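Local coordinates for threonine--tRNA ligase catalytic subunit (Aeropyrum pernix, PDB 3A32), which probably activates threonine with ATP to threonyl-adenylate and transfers it to tRNA(Thr), and probably cannot deacylate mischarged seryl-tRNA(Thr), at residues E407-V415 and R427-A438; A337-T348 and A395-A405. All coordinates share one frame; numbering follows the deposited sequence.

Contact 1. Residues E407-V415 and R427-A438; sequences EVREKVLDV and RLAIAYGDAADA. With SO4 (sulfate ion), chain D.
V412-V415 and L428-A431 pair antiparallel, forming a beta hairpin at the margin of the anticodon-binding domain's mixed sheet. L413/I430 and V415/L428 are its hydrogen-bonded pairs, with L413 N to I430 O at 2.7 Å, and Y432 N to K411 O (3.1 Å) extends the ladder past the strand ends. There the Y432 side chain turns back over the first segment, CG between its backbone N and carbonyl carbon (chi1 69°). The ring runs across K411, whose CB lies over one face, while Y432 CD2 meets L413 CG at 3.9 Å. Y432 OH reaches helix 405-410, 3.0 Å from E407 O. On the sheet face of L413 and I430, V415 CG2 packs on I430 CG1 (3.7 Å). On the opposite face, the D414 carboxylate stacks on the R427 guanidinium, planes 16° apart. D414 OD1 is 3.6 Å from R427 NE but well out of plane, so the attraction is purely electrostatic; D414 OD2 has its salt bridge to R416. The guanidinium edge grips a sulfate through NH1 and NH2, and K406 joins it. L413, V415 and I430 pack against helix 435-457, V408 and Y432 touch helix 353-369, and D414 bonds through its backbone to F402 of strand 399-403.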
loop_
_atom_site.group_PDB
_atom_site.type_symbol
_atom_site.label_atom_id
_atom_site.label_comp_id
_atom_site.label_asym_id
_atom_site.label_seq_id
_atom_site.Cartn_x
_atom_site.Cartn_y
_atom_site.Cartn_z
ATOM N N GLU A 407 -33.621 7.744 -22.169
ATOM C CA GLU A 407 -33.321 6.994 -20.944
ATOM C C GLU A 407 -34.221 7.411 -19.798
ATOM O O GLU A 407 -34.722 6.588 -19.055
ATOM C CB GLU A 407 -31.841 7.183 -20.508
ATOM C CG GLU A 407 -30.824 6.478 -21.411
ATOM C CD GLU A 407 -30.769 7.066 -22.805
ATOM O OE1 GLU A 407 -30.858 8.310 -22.971
ATOM O OE2 GLU A 407 -30.665 6.281 -23.740
ATOM N N VAL A 408 -34.375 8.704 -19.629
ATOM C CA VAL A 408 -35.318 9.202 -18.649
ATOM C C VAL A 408 -36.806 8.739 -18.944
ATOM O O VAL A 408 -37.510 8.266 -18.046
ATOM C CB VAL A 408 -35.213 10.712 -18.613
ATOM C CG1 VAL A 408 -36.398 11.303 -17.942
ATOM C CG2 VAL A 408 -33.865 11.151 -17.938
ATOM N N ARG A 409 -37.277 8.870 -20.182
ATOM C CA ARG A 409 -38.683 8.578 -20.474
ATOM C C ARG A 409 -38.985 7.092 -20.468
ATOM O O ARG A 409 -40.086 6.662 -20.070
ATOM C CB ARG A 409 -39.054 9.167 -21.821
ATOM C CG ARG A 409 -39.183 10.659 -21.829
ATOM C CD ARG A 409 -38.938 11.192 -23.245
ATOM N NE ARG A 409 -39.138 12.640 -23.215
ATOM C CZ ARG A 409 -38.916 13.468 -24.241
ATOM N NH1 ARG A 409 -38.497 13.001 -25.416
ATOM N NH2 ARG A 409 -39.135 14.771 -24.081
ATOM N N GLU A 410 -38.011 6.289 -20.900
ATOM C CA GLU A 410 -38.221 4.831 -20.977
ATOM C C GLU A 410 -37.779 4.116 -19.739
ATOM O O GLU A 410 -38.073 2.918 -19.579
ATOM C CB GLU A 410 -37.485 4.247 -22.168
ATOM C CG GLU A 410 -38.044 4.810 -23.427
ATOM C CD GLU A 410 -37.328 4.356 -24.656
ATOM O OE1 GLU A 410 -36.395 3.512 -24.544
ATOM O OE2 GLU A 410 -37.711 4.876 -25.733
ATOM N N LYS A 411 -37.023 4.812 -18.885
ATOM C CA LYS A 411 -36.564 4.225 -17.601
ATOM C C LYS A 411 -35.636 3.056 -17.826
ATOM O O LYS A 411 -35.709 2.041 -17.135
ATOM C CB LYS A 411 -37.737 3.838 -16.677
ATOM C CG LYS A 411 -38.564 5.053 -16.197
ATOM C CD LYS A 411 -38.077 5.722 -14.897
ATOM C CE LYS A 411 -38.753 7.099 -14.706
ATOM N NZ LYS A 411 -40.313 7.081 -14.677
ATOM N N VAL A 412 -34.755 3.214 -18.798
ATOM C CA VAL A 412 -33.768 2.196 -19.141
ATOM C C VAL A 412 -32.474 2.943 -19.435
ATOM O O VAL A 412 -32.461 3.860 -20.300
ATOM C CB VAL A 412 -34.207 1.360 -20.391
ATOM C CG1 VAL A 412 -33.097 0.357 -20.809
ATOM C CG2 VAL A 412 -35.512 0.623 -20.077
ATOM N N LEU A 413 -31.399 2.615 -18.702
ATOM C CA LEU A 413 -30.115 3.280 -18.957
ATOM C C LEU A 413 -29.428 2.626 -20.144
ATOM O O LEU A 413 -29.615 1.454 -20.363
ATOM C CB LEU A 413 -29.209 3.192 -17.738
ATOM C CG LEU A 413 -29.723 3.865 -16.456
ATOM C CD1 LEU A 413 -28.861 3.423 -15.293
ATOM C CD2 LEU A 413 -29.779 5.418 -16.583
ATOM N N ASP A 414 -28.653 3.384 -20.891
ATOM C CA ASP A 414 -27.809 2.866 -21.974
ATOM C C ASP A 414 -26.370 2.777 -21.430
ATOM O O ASP A 414 -25.688 3.806 -21.243
ATOM C CB ASP A 414 -27.897 3.790 -23.189
ATOM C CG ASP A 414 -26.910 3.458 -24.276
ATOM O OD1 ASP A 414 -26.058 2.585 -24.120
ATOM O OD2 ASP A 414 -26.982 4.102 -25.345
ATOM N N VAL A 415 -25.935 1.542 -21.159
ATOM C CA VAL A 415 -24.730 1.294 -20.398
ATOM C C VAL A 415 -23.791 0.445 -21.239
ATOM O O VAL A 415 -24.163 -0.643 -21.675
ATOM C CB VAL A 415 -25.041 0.576 -19.058
ATOM C CG1 VAL A 415 -23.776 0.208 -18.298
ATOM C CG2 VAL A 415 -25.907 1.421 -18.197
ATOM N N ARG A 427 -23.133 -2.878 -25.347
ATOM C CA ARG A 427 -24.316 -2.217 -24.819
ATOM C C ARG A 427 -25.155 -3.086 -23.948
ATOM O O ARG A 427 -25.460 -4.230 -24.287
ATOM C CB ARG A 427 -25.163 -1.660 -25.975
ATOM C CG ARG A 427 -26.198 -0.679 -25.546
ATOM C CD ARG A 427 -26.795 0.072 -26.690
ATOM N NE ARG A 427 -28.091 0.576 -26.252
ATOM C CZ ARG A 427 -28.945 1.279 -26.997
ATOM N NH1 ARG A 427 -28.687 1.567 -28.263
ATOM N NH2 ARG A 427 -30.096 1.656 -26.473
ATOM N N LEU A 428 -25.535 -2.551 -22.789
ATOM C CA LEU A 428 -26.489 -3.226 -21.897
ATOM C C LEU A 428 -27.643 -2.289 -21.694
ATOM O O LEU A 428 -27.485 -1.081 -21.738
ATOM C CB LEU A 428 -25.903 -3.546 -20.511
ATOM C CG LEU A 428 -24.512 -4.145 -20.364
ATOM C CD1 LEU A 428 -24.116 -4.085 -18.888
ATOM C CD2 LEU A 428 -24.428 -5.579 -20.906
ATOM N N ALA A 429 -28.806 -2.855 -21.447
ATOM C CA ALA A 429 -30.021 -2.070 -21.182
ATOM C C ALA A 429 -30.359 -2.291 -19.707
ATOM O O ALA A 429 -30.746 -3.381 -19.313
ATOM C CB ALA A 429 -31.142 -2.549 -22.053
ATOM N N ILE A 430 -30.144 -1.266 -18.892
ATOM C CA ILE A 430 -30.318 -1.363 -17.451
ATOM C C ILE A 430 -31.590 -0.621 -17.002
ATOM O O ILE A 430 -31.610 0.619 -16.950
ATOM C CB ILE A 430 -29.060 -0.830 -16.649
ATOM C CG1 ILE A 430 -27.770 -1.597 -16.982
ATOM C CG2 ILE A 430 -29.311 -0.967 -15.182
ATOM C CD1 ILE A 430 -27.830 -3.073 -16.835
ATOM N N ALA A 431 -32.640 -1.374 -16.674
ATOM C CA ALA A 431 -33.914 -0.768 -16.251
ATOM C C ALA A 431 -33.735 -0.193 -14.847
ATOM O O ALA A 431 -32.922 -0.684 -14.056
ATOM C CB ALA A 431 -35.093 -1.794 -16.297
ATOM N N TYR A 432 -34.471 0.864 -14.543
ATOM C CA TYR A 432 -34.458 1.418 -13.190
ATOM C C TYR A 432 -35.830 2.006 -12.897
ATOM O O TYR A 432 -36.591 2.302 -13.836
ATOM C CB TYR A 432 -33.349 2.498 -13.045
ATOM C CG TYR A 432 -33.631 3.770 -13.831
ATOM C CD1 TYR A 432 -34.181 4.894 -13.221
ATOM C CD2 TYR A 432 -33.383 3.827 -15.204
ATOM C CE1 TYR A 432 -34.450 6.066 -13.970
ATOM C CE2 TYR A 432 -33.641 4.940 -15.938
ATOM C CZ TYR A 432 -34.173 6.053 -15.331
ATOM O OH TYR A 432 -34.423 7.136 -16.118
ATOM N N GLY A 433 -36.126 2.204 -11.610
ATOM C CA GLY A 433 -37.352 2.858 -11.145
ATOM C C GLY A 433 -37.031 4.285 -10.744
ATOM O O GLY A 433 -37.736 5.198 -11.111
ATOM N N ASP A 434 -35.941 4.495 -10.012
ATOM C CA ASP A 434 -35.463 5.841 -9.724
ATOM C C ASP A 434 -33.935 5.832 -9.565
ATOM O O ASP A 434 -33.298 4.790 -9.779
ATOM C CB ASP A 434 -36.141 6.396 -8.472
ATOM C CG ASP A 434 -35.843 5.566 -7.220
ATOM O OD1 ASP A 434 -34.922 4.706 -7.177
ATOM O OD2 ASP A 434 -36.539 5.806 -6.235
ATOM N N ALA A 435 -33.364 6.972 -9.157
ATOM C CA ALA A 435 -31.902 7.128 -9.058
ATOM C C ALA A 435 -31.233 6.043 -8.225
ATOM O O ALA A 435 -30.263 5.454 -8.648
ATOM C CB ALA A 435 -31.537 8.532 -8.515
ATOM N N ALA A 436 -31.764 5.801 -7.041
ATOM C CA ALA A 436 -31.240 4.817 -6.098
ATOM C C ALA A 436 -31.217 3.419 -6.658
ATOM O O ALA A 436 -30.269 2.668 -6.441
ATOM C CB ALA A 436 -32.096 4.835 -4.818
ATOM N N ASP A 437 -32.300 3.055 -7.331
ATOM C CA ASP A 437 -32.435 1.778 -7.967
ATOM C C ASP A 437 -31.450 1.637 -9.150
ATOM O O ASP A 437 -30.852 0.564 -9.353
ATOM C CB ASP A 437 -33.878 1.607 -8.441
ATOM C CG ASP A 437 -34.183 0.192 -8.819
ATOM O OD1 ASP A 437 -34.039 -0.707 -7.925
ATOM O OD2 ASP A 437 -34.528 -0.026 -10.006
ATOM N N ALA A 438 -31.295 2.706 -9.929
ATOM C CA ALA A 438 -30.266 2.774 -10.957
ATOM C C ALA A 438 -28.866 2.560 -10.365
ATOM O O ALA A 438 -28.084 1.793 -10.921
ATOM C CB ALA A 438 -30.342 4.125 -11.786
HETATM S S SO4 D . -31.873 3.437 -29.003
HETATM O O1 SO4 D . -32.510 4.472 -29.811
HETATM O O2 SO4 D . -32.757 2.260 -29.019
HETATM O O3 SO4 D . -30.562 3.144 -29.571
HETATM O O4 SO4 D . -31.606 3.968 -27.665
#

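Contact 2. Residues A337-T348 and A395-A405; sequences APIQFAVIAVKT and AKPAVNVFIGA. With SO4 (sulfate ion), chain B.
F402 lies alongside I344, both pointing the same way, and its CE1 meets I344 CD1 at 3.7 Å. These residues belong to strands 341-347 and 399-403, neighbouring parallel strands (19° between their directions) in the mixed alpha/beta sheet of the anticodon-binding domain typical of class IIa synthetases. The F402 CG is anti to the carbonyl carbon (chi1 -71°), which swings the ring over toward I344; V346 CG2 comes to the ring's edge. An alanine in place of this phenylalanine takes the ring away and would probably open a gap between I344, V346 and helix 384-393, whose L384 and V388 also touch it. Further along this face N400 CB rests on I344 CD1, and A342 CB touches P397 CG at a tight 3.5 Å. N400 OD1 is buried beside A342 CB without a polar partner, although ND2 is satisfied elsewhere. On the other face, with F341, V343, A345, V399, V401 and I403, F341 and I403 touch helix 353-369. Here F341 lies along V399, its CD1 3.8 Å from V399 CB, and the edge of its ring receives V401 CG2; F372 adds an edge-to-face ring partner. V343 CG1 meets I403 CD1 at 3.7 Å. Between the faces the backbones exchange bonds in turn, each strand donating and accepting: A342 N to V399 O, V401 N to A342 O, I344 N to V401 O and I403 N to I344 O, the last nearly straight at 176°. K396 NZ, also bonded to E392 O, shares a sulfate with K7 and Y12. Beyond the bond from V346 N to I403 O a water takes over, donating to V346 O (2.7 Å) and accepting from A405 N (3.0 Å).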
loop_
_atom_site.group_PDB
_atom_site.type_symbol
_atom_site.label_atom_id
_atom_site.label_comp_id
_atom_site.label_asym_id
_atom_site.label_seq_id
_atom_site.Cartn_x
_atom_site.Cartn_y
_atom_site.Cartn_z
ATOM N N ALA A 337 -9.129 0.713 -13.592
ATOM C CA ALA A 337 -9.384 1.779 -14.543
ATOM C C ALA A 337 -9.374 3.102 -13.766
ATOM O O ALA A 337 -10.099 3.256 -12.765
ATOM C CB ALA A 337 -10.759 1.553 -15.232
ATOM N N PRO A 338 -8.591 4.096 -14.240
ATOM C CA PRO A 338 -8.660 5.420 -13.597
ATOM C C PRO A 338 -10.124 5.905 -13.450
ATOM O O PRO A 338 -10.548 6.267 -12.338
ATOM C CB PRO A 338 -7.837 6.304 -14.544
ATOM C CG PRO A 338 -6.819 5.338 -15.153
ATOM C CD PRO A 338 -7.648 4.073 -15.379
ATOM N N ILE A 339 -10.903 5.901 -14.545
ATOM C CA ILE A 339 -12.339 6.224 -14.474
ATOM C C ILE A 339 -13.142 4.931 -14.625
ATOM O O ILE A 339 -13.079 4.269 -15.676
ATOM C CB ILE A 339 -12.760 7.280 -15.560
ATOM C CG1 ILE A 339 -11.951 8.579 -15.388
ATOM C CG2 ILE A 339 -14.289 7.540 -15.509
ATOM C CD1 ILE A 339 -12.147 9.653 -16.532
ATOM N N GLN A 340 -13.890 4.561 -13.582
ATOM C CA GLN A 340 -14.690 3.351 -13.616
ATOM C C GLN A 340 -16.047 3.517 -14.300
ATOM O O GLN A 340 -16.438 2.683 -15.124
ATOM C CB GLN A 340 -14.836 2.804 -12.191
ATOM C CG GLN A 340 -13.468 2.243 -11.678
ATOM C CD GLN A 340 -13.540 1.681 -10.316
ATOM O OE1 GLN A 340 -13.884 2.378 -9.362
ATOM N NE2 GLN A 340 -13.180 0.406 -10.185
ATOM N N PHE A 341 -16.772 4.582 -13.963
ATOM C CA PHE A 341 -18.060 4.894 -14.606
ATOM C C PHE A 341 -17.934 6.277 -15.152
ATOM O O PHE A 341 -17.665 7.199 -14.373
ATOM C CB PHE A 341 -19.229 4.888 -13.598
ATOM C CG PHE A 341 -19.650 3.511 -13.173
ATOM C CD1 PHE A 341 -20.505 2.750 -13.983
ATOM C CD2 PHE A 341 -19.154 2.951 -11.995
ATOM C CE1 PHE A 341 -20.881 1.458 -13.606
ATOM C CE2 PHE A 341 -19.520 1.653 -11.604
ATOM C CZ PHE A 341 -20.410 0.910 -12.388
ATOM N N ALA A 342 -18.136 6.450 -16.469
ATOM C CA ALA A 342 -18.318 7.800 -17.000
ATOM C C ALA A 342 -19.833 7.988 -17.171
ATOM O O ALA A 342 -20.487 7.156 -17.831
ATOM C CB ALA A 342 -17.595 7.995 -18.319
ATOM N N VAL A 343 -20.379 9.024 -16.553
ATOM C CA VAL A 343 -21.808 9.323 -16.592
ATOM C C VAL A 343 -21.988 10.534 -17.507
ATOM O O VAL A 343 -21.491 11.633 -17.207
ATOM C CB VAL A 343 -22.384 9.619 -15.157
ATOM C CG1 VAL A 343 -23.858 9.974 -15.217
ATOM C CG2 VAL A 343 -22.174 8.398 -14.173
ATOM N N ILE A 344 -22.646 10.310 -18.641
ATOM C CA ILE A 344 -22.719 11.266 -19.757
ATOM C C ILE A 344 -24.164 11.764 -19.944
ATOM O O ILE A 344 -25.056 11.000 -20.320
ATOM C CB ILE A 344 -22.133 10.657 -21.059
ATOM C CG1 ILE A 344 -20.670 10.249 -20.821
ATOM C CG2 ILE A 344 -22.145 11.694 -22.213
ATOM C CD1 ILE A 344 -20.218 9.031 -21.513
ATOM N N ALA A 345 -24.373 13.046 -19.643
ATOM C CA ALA A 345 -25.701 13.625 -19.636
ATOM C C ALA A 345 -25.945 14.197 -21.043
ATOM O O ALA A 345 -25.286 15.154 -21.440
ATOM C CB ALA A 345 -25.791 14.725 -18.552
ATOM N N VAL A 346 -26.856 13.604 -21.817
ATOM C CA VAL A 346 -27.053 14.098 -23.191
ATOM C C VAL A 346 -28.187 15.143 -23.222
ATOM O O VAL A 346 -29.379 14.808 -23.334
ATOM C CB VAL A 346 -27.298 12.985 -24.162
ATOM C CG1 VAL A 346 -27.249 13.533 -25.609
ATOM C CG2 VAL A 346 -26.279 11.791 -23.928
ATOM N N LYS A 347 -27.810 16.403 -23.056
ATOM C CA LYS A 347 -28.805 17.473 -22.919
ATOM C C LYS A 347 -29.443 17.815 -24.266
ATOM O O LYS A 347 -28.847 17.593 -25.325
ATOM C CB LYS A 347 -28.197 18.695 -22.244
ATOM C CG LYS A 347 -28.388 18.634 -20.748
ATOM C CD LYS A 347 -27.221 19.217 -19.990
ATOM C CE LYS A 347 -27.273 18.765 -18.493
ATOM N NZ LYS A 347 -27.804 19.803 -17.498
ATOM N N THR A 348 -30.668 18.330 -24.202
ATOM C CA THR A 348 -31.511 18.519 -25.379
ATOM C C THR A 348 -31.820 19.992 -25.628
ATOM O O THR A 348 -32.129 20.368 -26.746
ATOM C CB THR A 348 -32.859 17.713 -25.270
ATOM O OG1 THR A 348 -33.651 18.209 -24.187
ATOM C CG2 THR A 348 -32.587 16.227 -25.029
ATOM N N ALA A 395 -9.621 9.226 -22.182
ATOM C CA ALA A 395 -9.908 8.765 -20.845
ATOM C C ALA A 395 -10.274 7.270 -20.745
ATOM O O ALA A 395 -9.997 6.636 -19.697
ATOM C CB ALA A 395 -10.990 9.599 -20.245
ATOM N N LYS A 396 -10.880 6.718 -21.819
ATOM C CA LYS A 396 -11.205 5.288 -21.900
ATOM C C LYS A 396 -11.828 4.735 -20.605
ATOM O O LYS A 396 -11.238 3.822 -19.971
ATOM C CB LYS A 396 -9.970 4.473 -22.282
ATOM C CG LYS A 396 -9.487 4.716 -23.691
ATOM C CD LYS A 396 -8.168 4.039 -23.994
ATOM C CE LYS A 396 -7.864 4.201 -25.472
ATOM N NZ LYS A 396 -7.517 5.602 -25.865
ATOM N N PRO A 397 -13.006 5.297 -20.186
ATOM C CA PRO A 397 -13.612 4.879 -18.918
ATOM C C PRO A 397 -13.978 3.417 -19.006
ATOM O O PRO A 397 -14.290 2.945 -20.088
ATOM C CB PRO A 397 -14.882 5.749 -18.831
ATOM C CG PRO A 397 -14.582 6.953 -19.726
ATOM C CD PRO A 397 -13.841 6.298 -20.877
ATOM N N ALA A 398 -13.929 2.683 -17.905
ATOM C CA ALA A 398 -14.318 1.266 -17.938
ATOM C C ALA A 398 -15.770 1.105 -18.424
ATOM O O ALA A 398 -16.039 0.288 -19.290
ATOM C CB ALA A 398 -14.106 0.581 -16.541
ATOM N N VAL A 399 -16.694 1.910 -17.901
ATOM C CA VAL A 399 -18.127 1.803 -18.251
ATOM C C VAL A 399 -18.643 3.197 -18.598
ATOM O O VAL A 399 -18.407 4.098 -17.820
ATOM C CB VAL A 399 -18.950 1.192 -17.055
ATOM C CG1 VAL A 399 -20.456 1.042 -17.399
ATOM C CG2 VAL A 399 -18.387 -0.225 -16.606
ATOM N N ASN A 400 -19.297 3.382 -19.758
ATOM C CA ASN A 400 -20.030 4.629 -20.103
ATOM C C ASN A 400 -21.513 4.498 -19.810
ATOM O O ASN A 400 -22.118 3.520 -20.235
ATOM C CB ASN A 400 -19.836 5.105 -21.585
ATOM C CG ASN A 400 -18.376 5.404 -21.930
ATOM O OD1 ASN A 400 -17.548 5.707 -21.042
ATOM N ND2 ASN A 400 -18.037 5.291 -23.237
ATOM N N VAL A 401 -22.080 5.456 -19.077
ATOM C CA VAL A 401 -23.536 5.459 -18.771
ATOM C C VAL A 401 -24.128 6.682 -19.453
ATOM O O VAL A 401 -23.760 7.805 -19.141
ATOM C CB VAL A 401 -23.837 5.450 -17.227
ATOM C CG1 VAL A 401 -25.356 5.458 -16.938
ATOM C CG2 VAL A 401 -23.151 4.224 -16.542
ATOM N N PHE A 402 -24.958 6.454 -20.453
ATOM C CA PHE A 402 -25.527 7.550 -21.237
ATOM C C PHE A 402 -26.892 7.885 -20.717
ATOM O O PHE A 402 -27.767 7.009 -20.642
ATOM C CB PHE A 402 -25.609 7.207 -22.732
ATOM C CG PHE A 402 -24.247 7.167 -23.414
ATOM C CD1 PHE A 402 -23.622 8.343 -23.825
ATOM C CD2 PHE A 402 -23.593 5.950 -23.617
ATOM C CE1 PHE A 402 -22.371 8.313 -24.440
ATOM C CE2 PHE A 402 -22.340 5.908 -24.226
ATOM C CZ PHE A 402 -21.722 7.083 -24.656
ATOM N N ILE A 403 -27.063 9.132 -20.295
ATOM C CA ILE A 403 -28.359 9.551 -19.818
ATOM C C ILE A 403 -28.919 10.682 -20.654
ATOM O O ILE A 403 -28.510 11.808 -20.505
ATOM C CB ILE A 403 -28.391 9.937 -18.359
ATOM C CG1 ILE A 403 -27.811 8.791 -17.505
ATOM C CG2 ILE A 403 -29.913 10.257 -17.962
ATOM C CD1 ILE A 403 -27.316 9.194 -16.214
ATOM N N GLY A 404 -29.824 10.326 -21.572
ATOM C CA GLY A 404 -30.566 11.307 -22.364
ATOM C C GLY A 404 -32.079 11.248 -22.105
ATOM O O GLY A 404 -32.552 10.558 -21.199
ATOM N N ALA A 405 -32.815 12.007 -22.900
ATOM C CA ALA A 405 -34.282 12.102 -22.841
ATOM C C ALA A 405 -34.940 10.724 -22.915
ATOM O O ALA A 405 -35.878 10.448 -22.203
ATOM C CB ALA A 405 -34.765 12.977 -24.019
HETATM S S SO4 B . -6.874 5.027 -29.425
HETATM O O1 SO4 B . -8.343 4.907 -29.378
HETATM O O2 SO4 B . -6.046 3.830 -29.262
HETATM O O3 SO4 B . -6.648 5.470 -30.784
HETATM O O4 SO4 B . -6.470 6.003 -28.413
HETATM O O HOH W 1 -10.153 5.223 -17.183
HETATM O O HOH W 2 -31.075 13.368 -24.897
#

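From the N terminus, strand 341-347 leads through helix 353-369, strand 373-380 and helix 384-393 to strand 399-403, where contact 2 closes a long, largely helical loop between sheet neighbours. Helix 405-410 follows directly, then strands 412-419 and 424-431, and contact 1 closes the much shorter hairpin loop. The two are in series, neither enclosing nor crossing the other. Strand 399-403 is common ground: it pairs with 341-347 on one side and with 412-419 on the other, where V415 CG1 packs on V399 CG1 at 3.5 Å and L413 CD2 on I403 CG1 at 4.0 Å. Together they tie the parallel strands of the anticodon-binding domain to its antiparallel hairpin.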